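Local coordinates for putative membrane anchored protein (Corynebacterium diphtheriae, PDB 3LSO) that is of unknown function but is probably exported and tethered to the cell membrane, its modelled part being an elongated row of beta-strand domains, at residues B[228-233]-B[261-266]; B[193-198]-B[273-278]; B[364-369]-B[392-397]. All coordinates share one frame; numbering follows the deposited sequence.

Interaction 1: residues B[228-233]-B[261-266]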
# COMPACT_ATOMS: atom_id res chain seq x y z
N GLN B 228 6.16 -18.84 4.63
CA GLN B 228 4.99 -19.68 4.76
C GLN B 228 3.78 -18.98 4.20
O GLN B 228 3.43 -17.88 4.64
CB GLN B 228 4.72 -20.04 6.21
CG GLN B 228 3.51 -20.95 6.36
CD GLN B 228 3.71 -22.30 5.69
OE1 GLN B 228 3.23 -22.54 4.57
NE2 GLN B 228 4.44 -23.19 6.36
N PHE B 229 3.13 -19.60 3.22
CA PHE B 229 1.92 -19.04 2.66
C PHE B 229 0.72 -19.59 3.38
O PHE B 229 0.78 -20.67 3.98
CB PHE B 229 1.84 -19.33 1.16
CG PHE B 229 2.83 -18.56 0.35
CD1 PHE B 229 4.05 -19.11 0.02
CD2 PHE B 229 2.55 -17.28 -0.07
CE1 PHE B 229 4.95 -18.40 -0.73
CE2 PHE B 229 3.44 -16.57 -0.82
CZ PHE B 229 4.65 -17.13 -1.15
N PHE B 230 -0.38 -18.84 3.33
CA PHE B 230 -1.62 -19.30 3.90
C PHE B 230 -2.74 -18.98 2.94
O PHE B 230 -2.74 -17.93 2.29
CB PHE B 230 -1.91 -18.59 5.20
CG PHE B 230 -0.96 -18.91 6.30
CD1 PHE B 230 -1.30 -19.82 7.29
CD2 PHE B 230 0.27 -18.26 6.39
CE1 PHE B 230 -0.43 -20.10 8.34
CE2 PHE B 230 1.15 -18.55 7.44
CZ PHE B 230 0.80 -19.47 8.41
N VAL B 231 -3.70 -19.89 2.86
CA VAL B 231 -4.92 -19.64 2.13
C VAL B 231 -5.99 -19.70 3.19
O VAL B 231 -6.01 -20.63 4.00
CB VAL B 231 -5.17 -20.70 1.03
CG1 VAL B 231 -6.49 -20.44 0.38
CG2 VAL B 231 -4.10 -20.65 -0.02
N ASN B 232 -6.84 -18.69 3.20
CA ASN B 232 -7.88 -18.58 4.21
C ASN B 232 -7.41 -19.00 5.59
O ASN B 232 -8.05 -19.80 6.28
CB ASN B 232 -9.13 -19.33 3.77
CG ASN B 232 -10.00 -18.50 2.81
OD1 ASN B 232 -9.60 -17.44 2.30
ND2 ASN B 232 -11.20 -18.98 2.58
N HIS B 233 -6.27 -18.42 5.96
CA HIS B 233 -5.62 -18.57 7.28
C HIS B 233 -5.16 -19.97 7.69
O HIS B 233 -4.99 -20.27 8.89
CB HIS B 233 -6.42 -17.87 8.39
CG HIS B 233 -6.43 -16.37 8.28
ND1 HIS B 233 -7.19 -15.57 9.11
CD2 HIS B 233 -5.79 -15.53 7.43
CE1 HIS B 233 -7.00 -14.30 8.78
NE2 HIS B 233 -6.16 -14.26 7.77
N THR B 261 -8.25 -15.36 0.87
CA THR B 261 -7.30 -14.52 1.60
C THR B 261 -5.95 -15.20 1.57
O THR B 261 -5.78 -16.29 2.10
CB THR B 261 -7.74 -14.32 3.04
OG1 THR B 261 -8.95 -13.56 3.07
CG2 THR B 261 -6.73 -13.55 3.77
N ILE B 262 -4.99 -14.55 0.93
CA ILE B 262 -3.65 -15.08 0.87
C ILE B 262 -2.81 -14.32 1.88
O ILE B 262 -2.87 -13.08 1.96
CB ILE B 262 -3.04 -14.92 -0.53
CG1 ILE B 262 -4.02 -15.40 -1.61
CG2 ILE B 262 -1.71 -15.66 -0.64
CD1 ILE B 262 -4.47 -16.86 -1.45
N THR B 263 -2.06 -15.08 2.67
CA THR B 263 -1.18 -14.49 3.67
C THR B 263 0.21 -15.05 3.45
O THR B 263 0.37 -16.25 3.17
CB THR B 263 -1.69 -14.77 5.09
OG1 THR B 263 -3.05 -14.31 5.19
CG2 THR B 263 -0.84 -14.03 6.10
N ALA B 264 1.21 -14.16 3.53
CA ALA B 264 2.61 -14.54 3.42
C ALA B 264 3.28 -14.16 4.73
O ALA B 264 3.05 -13.05 5.25
CB ALA B 264 3.29 -13.82 2.27
N ARG B 265 4.09 -15.08 5.24
CA ARG B 265 4.73 -14.93 6.54
C ARG B 265 6.19 -15.31 6.44
O ARG B 265 6.52 -16.40 5.96
CB ARG B 265 4.03 -15.80 7.58
CG ARG B 265 4.83 -15.98 8.85
CD ARG B 265 4.02 -16.54 9.99
NE ARG B 265 3.07 -15.55 10.48
CZ ARG B 265 2.12 -15.81 11.37
NH1 ARG B 265 1.98 -17.03 11.87
NH2 ARG B 265 1.29 -14.84 11.75
N PHE B 266 7.07 -14.41 6.88
CA PHE B 266 8.51 -14.66 6.87
C PHE B 266 8.96 -15.52 8.06
O PHE B 266 8.62 -15.23 9.21
CB PHE B 266 9.30 -13.35 6.80
CG PHE B 266 10.77 -13.53 6.55
CD1 PHE B 266 11.24 -13.98 5.31
CD2 PHE B 266 11.70 -13.24 7.55
CE1 PHE B 266 12.62 -14.14 5.08
CE2 PHE B 266 13.08 -13.40 7.32
CZ PHE B 266 13.54 -13.85 6.08
O HOH W 1 -4.58 -16.72 4.54
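Asn232 carries its CG anti to the carbonyl carbon (chi1 -82°), and that turn brings OD1 back toward the neighbouring strand. There it takes the N-H of Thr261 at 2.9 Å from OD1 to N, nearly along the C=O axis of the amide. The side chain thus extends the antiparallel pairing past the last strand residue, Val231, just where Asn232 and His233, both in the left-handed backbone region, reverse the chain into strand 234-241. Asn232 N also reaches Thr261 O at 2.8 Å, so this pair is gripped from both sides. Further along, Phe230 and Thr263 exchange two backbone hydrogen bonds, and Phe230 CB packs 3.8 Å from Thr263 CB. The Phe230 ring meets Arg265 CB at its edge, while its plane stands 71° from the guanidinium, which is salt-bridged to Asp277.

Phe229, Val231, Ile262 and Ala264 share the other face, and Phe229, Ile262 and Ala264 are covered by strand 208-214 of the second sheet, consistent with a beta sandwich, probably of immunoglobulin type. Phe229 CE2 lies 4.1 Å from Ala264 CB.

With OG1 of Thr263 beside its backbone N (chi1 -55°), a water can donate to it at 2.9 Å while donating to Thr261 O and accepting from His233 N. Glu279 OE2 bonds both Thr263 OG1 and His233 NE2. Because His233 ND1 meets the carbonyl of Pro459, both imidazole nitrogens face acceptors, which would probably stabilise a doubly protonated, positively charged His233 beside the Glu279 carboxylate.

Interaction 2: residues B[193-198]-B[273-278]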
# COMPACT_ATOMS: atom_id res chain seq x y z
N ASP B 193 9.75 -1.81 6.05
CA ASP B 193 8.95 -2.52 5.05
C ASP B 193 8.74 -4.00 5.38
O ASP B 193 9.60 -4.63 6.01
CB ASP B 193 9.57 -2.37 3.65
CG ASP B 193 9.54 -0.93 3.15
OD1 ASP B 193 8.45 -0.31 3.16
OD2 ASP B 193 10.60 -0.41 2.75
N GLY B 194 7.58 -4.53 4.98
CA GLY B 194 7.18 -5.91 5.25
C GLY B 194 7.09 -6.69 3.95
O GLY B 194 7.70 -6.30 2.95
N LEU B 195 6.34 -7.79 3.96
CA LEU B 195 6.19 -8.59 2.77
C LEU B 195 5.07 -8.06 1.93
O LEU B 195 4.03 -7.67 2.45
CB LEU B 195 5.87 -10.03 3.12
CG LEU B 195 7.00 -10.93 3.62
CD1 LEU B 195 7.47 -10.45 4.98
CD2 LEU B 195 6.52 -12.37 3.71
N THR B 196 5.28 -8.05 0.62
CA THR B 196 4.25 -7.68 -0.34
C THR B 196 3.97 -8.91 -1.21
O THR B 196 4.86 -9.72 -1.48
CB THR B 196 4.68 -6.48 -1.21
OG1 THR B 196 5.70 -6.89 -2.12
CG2 THR B 196 5.21 -5.33 -0.33
N ILE B 197 2.72 -9.04 -1.64
CA ILE B 197 2.28 -10.26 -2.31
C ILE B 197 1.91 -9.98 -3.76
O ILE B 197 1.34 -8.93 -4.08
CB ILE B 197 1.09 -10.87 -1.59
CG1 ILE B 197 1.51 -11.35 -0.20
CG2 ILE B 197 0.52 -12.03 -2.38
CD1 ILE B 197 0.53 -12.29 0.45
N THR B 198 2.23 -10.92 -4.64
CA THR B 198 1.85 -10.79 -6.04
C THR B 198 0.95 -11.93 -6.41
O THR B 198 1.32 -13.11 -6.30
CB THR B 198 3.08 -10.70 -6.96
OG1 THR B 198 3.83 -9.54 -6.60
CG2 THR B 198 2.65 -10.59 -8.43
N ASN B 273 9.71 -14.82 13.50
CA ASN B 273 8.89 -14.03 12.57
C ASN B 273 9.09 -12.55 12.82
O ASN B 273 8.26 -11.91 13.45
CB ASN B 273 7.39 -14.34 12.72
CG ASN B 273 7.06 -15.81 12.57
OD1 ASN B 273 6.36 -16.37 13.42
ND2 ASN B 273 7.51 -16.43 11.48
N PRO B 274 10.20 -11.97 12.32
CA PRO B 274 10.51 -10.62 12.76
C PRO B 274 9.75 -9.53 11.99
O PRO B 274 9.87 -8.35 12.32
CB PRO B 274 12.02 -10.52 12.50
CG PRO B 274 12.22 -11.35 11.29
CD PRO B 274 11.20 -12.48 11.36
N ALA B 275 8.99 -9.94 10.98
CA ALA B 275 8.25 -8.99 10.15
C ALA B 275 6.72 -9.15 10.24
O ALA B 275 6.20 -10.21 10.59
CB ALA B 275 8.73 -9.07 8.71
N PRO B 276 5.99 -8.07 9.95
CA PRO B 276 4.56 -8.26 9.87
C PRO B 276 4.25 -9.13 8.66
O PRO B 276 5.03 -9.14 7.69
CB PRO B 276 4.05 -6.84 9.65
CG PRO B 276 5.09 -5.99 10.25
CD PRO B 276 6.35 -6.64 9.85
N ASP B 277 3.14 -9.86 8.73
CA ASP B 277 2.65 -10.66 7.62
C ASP B 277 2.09 -9.75 6.52
O ASP B 277 1.53 -8.69 6.80
CB ASP B 277 1.51 -11.59 8.08
CG ASP B 277 1.95 -12.62 9.15
OD1 ASP B 277 3.07 -13.19 9.06
OD2 ASP B 277 1.14 -12.87 10.07
N GLY B 278 2.24 -10.18 5.27
CA GLY B 278 1.55 -9.53 4.16
C GLY B 278 0.28 -10.28 3.78
O GLY B 278 0.30 -11.50 3.73
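The flat groups here are backbone carbonyls, since neither an aromatic ring nor a guanidinium takes part. Over one face of the Gly278 carbonyl sits the terminal methyl of Ile197, with CD1 3.4 Å from Gly278 O and 3.9 Å from Gly278 C. The carbonyl of Pro276 is met in another way: Leu195 CD1 comes almost head-on to its tip, 3.9 Å from Pro276 O.

This is one margin of a beta sandwich, probably of immunoglobulin type. Segment 193-198 runs into the outermost strand of the three-stranded sheet, and 273-278 is the loop that leads into strand 278-285 of the five-stranded sheet. No hydrogen bond joins the two segments. Thr196 and Thr198 hydrogen-bond to strand 208-214, and Gly278 to Ala264, each within its own sheet, and the segments meet mostly by methyl groups lying on backbone, plus one backbone CA-H...O contact.

Leu195 and Ile197 both point toward the loop, while Thr196 between them points away, the usual alternation of an extended chain. Leu195 CG and Ile197 CG1 both leave anti to the carbonyl carbon. The second torsion of Ile197 is extended (chi2 -164°), which carries CD1 forward to Gly278. In Leu195 chi2 is bent (67°), and one methyl, CD1, serves two neighbours, the second being Ala275 CB at 4.2 Å. Ala264 of strand 258-267 touches both Leu195 and Ile197, and Leu219 lies against Ala275, so the methyl groups are wrapped in further apolar surface.

Gly278 has no side chain, and its alpha carbon makes a bent CA-H...O contact with the Leu195 carbonyl, Gly278 CA 3.5 Å from Leu195 O.

Interaction 3: residues B[364-369]-B[392-397]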
# COMPACT_ATOMS: atom_id res chain seq x y z
N ALA B 364 -37.17 -15.13 -29.01
CA ALA B 364 -37.05 -16.26 -29.91
C ALA B 364 -36.42 -17.49 -29.27
O ALA B 364 -36.80 -18.60 -29.60
CB ALA B 364 -36.24 -15.86 -31.11
N THR B 365 -35.43 -17.30 -28.41
CA THR B 365 -34.72 -18.43 -27.83
C THR B 365 -34.97 -18.65 -26.32
O THR B 365 -34.84 -17.71 -25.48
CB THR B 365 -33.26 -18.27 -28.07
OG1 THR B 365 -33.07 -18.35 -29.47
CG2 THR B 365 -32.50 -19.40 -27.45
N THR B 366 -35.33 -19.88 -25.98
CA THR B 366 -35.53 -20.25 -24.61
C THR B 366 -34.58 -21.41 -24.38
O THR B 366 -34.63 -22.40 -25.10
CB THR B 366 -36.97 -20.72 -24.39
OG1 THR B 366 -37.88 -19.71 -24.86
CG2 THR B 366 -37.20 -21.06 -22.93
N GLY B 367 -33.72 -21.29 -23.37
CA GLY B 367 -32.67 -22.26 -23.18
C GLY B 367 -31.76 -22.15 -24.37
O GLY B 367 -31.22 -21.09 -24.66
N SER B 368 -31.57 -23.23 -25.10
CA SER B 368 -30.71 -23.14 -26.28
C SER B 368 -31.52 -23.45 -27.51
O SER B 368 -30.98 -23.64 -28.59
CB SER B 368 -29.57 -24.13 -26.15
OG SER B 368 -30.13 -25.41 -26.10
N VAL B 369 -32.83 -23.47 -27.33
CA VAL B 369 -33.79 -23.83 -28.35
C VAL B 369 -34.42 -22.58 -28.94
O VAL B 369 -34.99 -21.76 -28.21
CB VAL B 369 -34.85 -24.74 -27.74
CG1 VAL B 369 -36.02 -25.04 -28.74
CG2 VAL B 369 -34.16 -26.03 -27.25
N SER B 392 -31.92 -20.83 -18.03
CA SER B 392 -32.26 -19.48 -17.62
C SER B 392 -32.26 -18.49 -18.79
O SER B 392 -32.82 -17.41 -18.69
CB SER B 392 -31.27 -18.99 -16.58
OG SER B 392 -29.96 -18.85 -17.12
N TYR B 393 -31.61 -18.83 -19.89
CA TYR B 393 -31.38 -17.87 -20.95
C TYR B 393 -32.65 -17.65 -21.72
O TYR B 393 -33.38 -18.63 -22.02
CB TYR B 393 -30.34 -18.42 -21.89
CG TYR B 393 -30.03 -17.54 -23.06
CD1 TYR B 393 -29.11 -16.50 -22.94
CD2 TYR B 393 -30.62 -17.77 -24.31
CE1 TYR B 393 -28.79 -15.70 -24.02
CE2 TYR B 393 -30.31 -16.97 -25.40
CZ TYR B 393 -29.40 -15.94 -25.25
OH TYR B 393 -29.07 -15.14 -26.31
N ARG B 394 -32.90 -16.39 -22.05
CA ARG B 394 -33.99 -16.01 -22.91
C ARG B 394 -33.41 -15.00 -23.86
O ARG B 394 -32.98 -13.92 -23.41
CB ARG B 394 -35.11 -15.34 -22.13
CG ARG B 394 -35.75 -16.21 -21.05
CD ARG B 394 -36.55 -17.34 -21.65
NE ARG B 394 -37.26 -18.06 -20.61
CZ ARG B 394 -36.72 -19.02 -19.86
NH1 ARG B 394 -35.44 -19.39 -20.02
NH2 ARG B 394 -37.48 -19.60 -18.94
N GLY B 395 -33.41 -15.33 -25.16
CA GLY B 395 -32.80 -14.48 -26.19
C GLY B 395 -33.77 -13.75 -27.10
O GLY B 395 -34.69 -14.34 -27.66
N PHE B 396 -33.51 -12.46 -27.27
CA PHE B 396 -34.46 -11.54 -27.88
C PHE B 396 -33.95 -11.01 -29.19
O PHE B 396 -32.76 -10.74 -29.33
CB PHE B 396 -34.64 -10.36 -26.94
CG PHE B 396 -35.32 -10.72 -25.64
CD1 PHE B 396 -36.71 -10.58 -25.51
CD2 PHE B 396 -34.57 -11.17 -24.55
CE1 PHE B 396 -37.34 -10.89 -24.30
CE2 PHE B 396 -35.18 -11.48 -23.33
CZ PHE B 396 -36.58 -11.34 -23.20
N HIS B 397 -34.84 -10.85 -30.16
CA HIS B 397 -34.47 -10.32 -31.45
C HIS B 397 -35.27 -9.06 -31.72
O HIS B 397 -36.45 -9.01 -31.45
CB HIS B 397 -34.82 -11.32 -32.54
CG HIS B 397 -33.93 -12.52 -32.59
ND1 HIS B 397 -33.93 -13.48 -31.60
CD2 HIS B 397 -33.06 -12.96 -33.53
CE1 HIS B 397 -33.08 -14.43 -31.91
NE2 HIS B 397 -32.54 -14.15 -33.08
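Two amide hydrogens converge on one oxygen: Ala364 N and Thr365 N reach Gly395 O at 2.9 and 3.1 Å. The first approaches nearly along the C=O axis and its N-H is bent (134°), whereas the second lies on a lone pair with an almost straight N-H. Gly395 N returns a bond to Thr365 O at 2.8 Å, again on a lone pair. Next along, Tyr393 O also takes two donors, Gly367 N at 3.0 Å and the NH1 of Arg394 from well above the carbonyl plane.

The side chains follow this backbone. Thr365 CG2, anti to its own backbone N, touches the Tyr393 ring at the edge and in its plane, 3.9 Å from CE2. Thr366 CG2 lies over one face of the Arg394 guanidinium, offset toward the rim and 3.7 Å from CZ. Ala364 CB rests against the imidazole of His397.

Ala364 and Thr365 facing the single residue Gly395 form a classic beta bulge in an antiparallel pair, and the first strand then ends in a type II' turn from Thr366 to Val369, with Gly367 at positive phi (65°).

The second shell holds the polar ends. Glu339 of strand 335-343, which pairs with the far side of strand 394-398, bonds Thr365 OG1 through OE2 and Tyr393 OH through OE1, so one carboxylate probably helps to orient both. Arg394 NH1 has a further acceptor in the Glu391 carbonyl, which probably helps keep the guanidinium folded back beside Thr366, its chain bent at chi2 (-69°).

Interactions 1 and 2 belong to the same domain, their centres about 10 Å apart, and they touch directly. Arg265 of interaction 1 forms a salt bridge with Asp277 of interaction 2, NH2 to OD2 at 2.6 Å, and Ala264 CB packs 3.6 Å from Ile197 CD1. In sequence, the strand pair of interaction 1 falls wholly between the two segments of interaction 2. Interaction 3 comes later in the chain, in a separate domain formed by later residues: its centre is about 44 Å from that of interaction 1 and about 51 Å from that of interaction 2, with nearest atoms about 27 and 33 Å apart, respectively.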